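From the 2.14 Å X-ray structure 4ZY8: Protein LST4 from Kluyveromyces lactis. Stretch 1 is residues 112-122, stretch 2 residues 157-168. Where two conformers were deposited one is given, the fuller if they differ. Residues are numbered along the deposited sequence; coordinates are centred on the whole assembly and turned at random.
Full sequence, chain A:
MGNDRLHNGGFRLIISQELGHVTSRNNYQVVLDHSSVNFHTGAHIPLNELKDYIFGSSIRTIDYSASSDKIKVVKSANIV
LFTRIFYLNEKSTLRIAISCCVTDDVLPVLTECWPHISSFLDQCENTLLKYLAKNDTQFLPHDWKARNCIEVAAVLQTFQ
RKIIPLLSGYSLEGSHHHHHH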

# COMPACT_ATOMS: atom_id res chain seq x y z
N GLU A 112 -16.39 -3.20 -6.25
CA GLU A 112 -17.53 -3.91 -5.65
C GLU A 112 -17.23 -4.38 -4.22
O GLU A 112 -18.10 -4.34 -3.35
CB GLU A 112 -17.92 -5.14 -6.48
CG GLU A 112 -18.78 -4.83 -7.69
CD GLU A 112 -18.83 -5.99 -8.66
OE1 GLU A 112 -18.16 -7.02 -8.39
OE2 GLU A 112 -19.51 -5.86 -9.71
N CYS A 113 -16.00 -4.83 -3.99
CA CYS A 113 -15.61 -5.38 -2.70
C CYS A 113 -14.92 -4.36 -1.80
O CYS A 113 -14.42 -4.73 -0.75
CB CYS A 113 -14.66 -6.58 -2.90
SG CYS A 113 -15.45 -8.10 -3.53
N TRP A 114 -14.89 -3.09 -2.21
CA TRP A 114 -14.08 -2.09 -1.50
C TRP A 114 -14.32 -2.02 0.01
O TRP A 114 -13.36 -1.84 0.77
CB TRP A 114 -14.28 -0.68 -2.08
CG TRP A 114 -13.32 0.26 -1.42
CD1 TRP A 114 -13.62 1.23 -0.51
CD2 TRP A 114 -11.90 0.26 -1.55
NE1 TRP A 114 -12.47 1.86 -0.09
CE2 TRP A 114 -11.40 1.28 -0.71
CE3 TRP A 114 -10.99 -0.50 -2.30
CZ2 TRP A 114 -10.04 1.56 -0.61
CZ3 TRP A 114 -9.64 -0.21 -2.20
CH2 TRP A 114 -9.18 0.81 -1.36
N PRO A 115 -15.58 -2.13 0.48
CA PRO A 115 -15.72 -2.10 1.94
C PRO A 115 -14.94 -3.23 2.63
O PRO A 115 -14.50 -3.06 3.76
CB PRO A 115 -17.22 -2.27 2.16
CG PRO A 115 -17.84 -1.79 0.89
CD PRO A 115 -16.89 -2.21 -0.19
N HIS A 116 -14.81 -4.37 1.98
CA HIS A 116 -13.99 -5.45 2.55
C HIS A 116 -12.51 -5.10 2.51
O HIS A 116 -11.82 -5.21 3.51
CB HIS A 116 -14.22 -6.77 1.82
CG HIS A 116 -15.60 -7.34 2.02
ND1 HIS A 116 -16.60 -7.20 1.08
CD2 HIS A 116 -16.12 -8.08 3.02
CE1 HIS A 116 -17.69 -7.82 1.51
NE2 HIS A 116 -17.42 -8.36 2.68
N ILE A 117 -12.04 -4.64 1.36
CA ILE A 117 -10.63 -4.34 1.17
C ILE A 117 -10.20 -3.22 2.12
O ILE A 117 -9.21 -3.36 2.82
CB ILE A 117 -10.34 -3.89 -0.28
CG1 ILE A 117 -10.90 -4.90 -1.31
CG2 ILE A 117 -8.84 -3.60 -0.48
CD1 ILE A 117 -10.54 -6.31 -1.04
N SER A 118 -10.99 -2.16 2.20
CA SER A 118 -10.71 -1.02 3.07
C SER A 118 -10.58 -1.42 4.53
O SER A 118 -9.70 -0.96 5.26
CB SER A 118 -11.81 0.04 2.94
OG SER A 118 -11.57 1.08 3.85
N SER A 119 -11.46 -2.31 4.96
CA SER A 119 -11.35 -2.83 6.32
C SER A 119 -10.06 -3.68 6.53
O SER A 119 -9.43 -3.62 7.59
CB SER A 119 -12.61 -3.63 6.66
OG SER A 119 -12.51 -4.21 7.94
N PHE A 120 -9.66 -4.47 5.55
CA PHE A 120 -8.40 -5.23 5.67
C PHE A 120 -7.18 -4.28 5.64
O PHE A 120 -6.18 -4.53 6.30
CB PHE A 120 -8.28 -6.25 4.54
CG PHE A 120 -9.26 -7.40 4.65
CD1 PHE A 120 -9.53 -7.99 5.86
CD2 PHE A 120 -9.88 -7.90 3.51
CE1 PHE A 120 -10.43 -9.05 5.95
CE2 PHE A 120 -10.79 -8.97 3.60
CZ PHE A 120 -11.05 -9.54 4.81
N LEU A 121 -7.27 -3.21 4.87
CA LEU A 121 -6.21 -2.21 4.84
C LEU A 121 -6.10 -1.53 6.19
O LEU A 121 -4.98 -1.25 6.64
CB LEU A 121 -6.47 -1.18 3.72
CG LEU A 121 -6.18 -1.74 2.32
CD1 LEU A 121 -6.62 -0.80 1.22
CD2 LEU A 121 -4.68 -2.10 2.15
N ASP A 122 -7.22 -1.30 6.86
CA ASP A 122 -7.21 -0.76 8.21
C ASP A 122 -6.39 -1.63 9.14
O ASP A 122 -5.62 -1.11 9.88
CB ASP A 122 -8.59 -0.64 8.85
CG ASP A 122 -9.51 0.33 8.15
OD1 ASP A 122 -9.07 1.33 7.57
OD2 ASP A 122 -10.72 0.08 8.20
N GLN A 157 0.90 -11.20 4.32
CA GLN A 157 0.03 -12.31 4.46
C GLN A 157 -1.44 -11.94 4.34
O GLN A 157 -2.20 -12.64 3.76
CB GLN A 157 0.31 -13.06 5.73
CG GLN A 157 -0.38 -14.38 5.78
CD GLN A 157 -0.14 -15.11 7.08
OE1 GLN A 157 0.98 -15.22 7.53
NE2 GLN A 157 -1.19 -15.58 7.68
N THR A 158 -1.81 -10.79 4.85
CA THR A 158 -3.18 -10.30 4.67
C THR A 158 -3.51 -10.08 3.19
O THR A 158 -4.64 -10.34 2.77
CB THR A 158 -3.41 -8.99 5.49
OG1 THR A 158 -3.51 -9.36 6.87
CG2 THR A 158 -4.73 -8.34 5.12
N PHE A 159 -2.55 -9.61 2.40
CA PHE A 159 -2.77 -9.49 0.96
C PHE A 159 -2.87 -10.86 0.28
O PHE A 159 -3.74 -11.09 -0.55
CB PHE A 159 -1.65 -8.65 0.32
CG PHE A 159 -1.94 -7.18 0.34
CD1 PHE A 159 -2.48 -6.55 -0.79
CD2 PHE A 159 -1.75 -6.44 1.50
CE1 PHE A 159 -2.77 -5.18 -0.78
CE2 PHE A 159 -2.06 -5.04 1.52
CZ PHE A 159 -2.55 -4.43 0.36
N GLN A 160 -1.97 -11.77 0.65
CA GLN A 160 -1.94 -13.10 0.04
C GLN A 160 -3.18 -13.91 0.35
O GLN A 160 -3.73 -14.58 -0.51
CB GLN A 160 -0.71 -13.85 0.54
CG GLN A 160 0.59 -13.35 -0.06
CD GLN A 160 1.80 -13.86 0.71
OE1 GLN A 160 1.73 -14.05 1.93
NE2 GLN A 160 2.91 -14.08 -0.00
N ARG A 161 -3.64 -13.82 1.59
CA ARG A 161 -4.72 -14.68 2.07
C ARG A 161 -6.11 -14.05 2.04
O ARG A 161 -7.10 -14.76 1.87
CB ARG A 161 -4.41 -15.14 3.50
N LYS A 162 -6.19 -12.74 2.13
CA LYS A 162 -7.48 -12.09 2.19
C LYS A 162 -7.79 -11.15 1.07
O LYS A 162 -8.76 -11.30 0.41
CB LYS A 162 -7.63 -11.37 3.50
CG LYS A 162 -7.65 -12.29 4.69
CD LYS A 162 -7.17 -11.54 5.88
N ILE A 163 -6.96 -10.17 0.84
CA ILE A 163 -7.30 -9.19 -0.17
C ILE A 163 -7.26 -9.74 -1.60
O ILE A 163 -8.26 -9.67 -2.33
CB ILE A 163 -6.36 -7.97 -0.06
CG1 ILE A 163 -6.58 -7.28 1.30
CG2 ILE A 163 -6.56 -7.04 -1.27
CD1 ILE A 163 -5.58 -6.19 1.63
N ILE A 164 -6.12 -10.31 -2.00
CA ILE A 164 -5.96 -10.71 -3.39
C ILE A 164 -6.92 -11.85 -3.77
O ILE A 164 -7.52 -11.78 -4.84
CB ILE A 164 -4.47 -11.10 -3.71
CG1 ILE A 164 -3.51 -9.91 -3.48
CG2 ILE A 164 -4.34 -11.61 -5.11
CD1 ILE A 164 -3.88 -8.60 -4.24
N PRO A 165 -7.12 -12.84 -2.88
CA PRO A 165 -8.12 -13.87 -3.22
C PRO A 165 -9.52 -13.33 -3.53
O PRO A 165 -10.19 -13.89 -4.40
CB PRO A 165 -8.16 -14.76 -1.96
CG PRO A 165 -6.76 -14.67 -1.41
CD PRO A 165 -6.36 -13.22 -1.67
N LEU A 166 -9.94 -12.29 -2.82
CA LEU A 166 -11.25 -11.67 -3.06
C LEU A 166 -11.34 -11.01 -4.44
O LEU A 166 -12.42 -10.86 -5.00
CB LEU A 166 -11.54 -10.61 -2.00
CG LEU A 166 -11.82 -11.08 -0.58
CD1 LEU A 166 -12.28 -9.88 0.25
CD2 LEU A 166 -12.82 -12.21 -0.52
N LEU A 167 -10.20 -10.59 -4.97
CA LEU A 167 -10.15 -9.93 -6.26
C LEU A 167 -9.87 -10.96 -7.34
O LEU A 167 -9.63 -10.61 -8.49
CB LEU A 167 -9.08 -8.85 -6.25
CG LEU A 167 -9.15 -7.86 -5.09
CD1 LEU A 167 -7.97 -6.89 -5.21
CD2 LEU A 167 -10.49 -7.13 -5.05
N SER A 168 -9.90 -12.22 -6.91
CA SER A 168 -9.56 -13.41 -7.70
C SER A 168 -8.11 -13.32 -8.16
O SER A 168 -7.19 -13.41 -7.33
CB SER A 168 -10.48 -13.59 -8.90
OG SER A 168 -10.17 -14.81 -9.56

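Two helices that run in nearly opposite directions can be held together without a single polar link, provided that the side chains of one fill the gaps left by the other. Residues 112–122 and 157–168 of LST4 illustrate the principle. The helix axes lie 10.0 Å apart at closest approach, with an angle of 170° between their N-to-C directions, so an advance along the first stretch is a retreat along the second. No hydrogen bond joins the two stretches among the modelled atoms; contact is a matter of apolar packing, which buries 459 Å² summed over both sides.

The first stretch meets the end of the second at Cys113, the N-cap residue of helix 114–122. Its backbone O accepts the first regular helical bond, from Ile117 N at 3.2 Å, while its side chain points toward the partner. There SG lies 4.4 Å from Leu166 O, a loose contact that a small, weakly polar side chain can make beside a backbone carbonyl. Trp114, whose CA-to-CB bond points away, and Pro115, out of reach, take no part.

His116 contributes at the exposed margin. Its CB approaches Leu166 CD1 at 4.0 Å, so the aliphatic root of a polar residue serves the contact. Ile117, by contrast, is buried. Its CA-to-CB bond points sideways, yet the m, m rotamer brings CD1 in among three aliphatic side chains: 4.1 Å from Ile163 CG2, 4.2 Å from Leu166 CD1 and 4.1 Å from Leu167 CD2. A branched, wholly apolar side chain suits such a place, with no polar group to be left unsatisfied. Here the backbones also draw close, the CA atoms of Ile117 and Ile163 being 6.0 Å apart.

Ser118 and Ser119 make no contact, and the next turn of helix delivers Phe120, the residue with the largest area covered by the other stretch. It is a classic knob in a hole, seated among Thr158, Lys162, Ile163 and Leu166. Phe120 CB comes within 4.2 Å of Thr158 CG2 and 3.8 Å of Ile163 CG1; the ring also packs against Ile163, with Phe120 CD2 4.0 Å from Ile163 CG1, and against Lys162 and Leu166. Lys162 CB sits over one face, 4.0 Å from the Phe120 ring centroid and 13° off the normal, a CH-pi contact; Leu166 CD1 meets the ring edge, 3.8 Å from Phe120 CE2. The lysine thus offers its methylene to the aromatic face, although its CE and NZ are not modelled. Two residues of the hole, Lys162 and Ile163, belong to a wider pi-type turn at 159–163, where Ile163 N bonds to Thr158 O at 3.0 Å.

Leu121 completes the interface. Like Ile117 it is buried and starts out sideways, but its m, t rotamer carries CD2 to 3.6 Å from Phe159 CZ and 4.2 Å from Ile163 CD1. Ile163 therefore touches Ile117, Phe120 and Leu121 in turn. Asp122 stands clear of the partner, its OD1 hydrogen-bonded elsewhere in the structure.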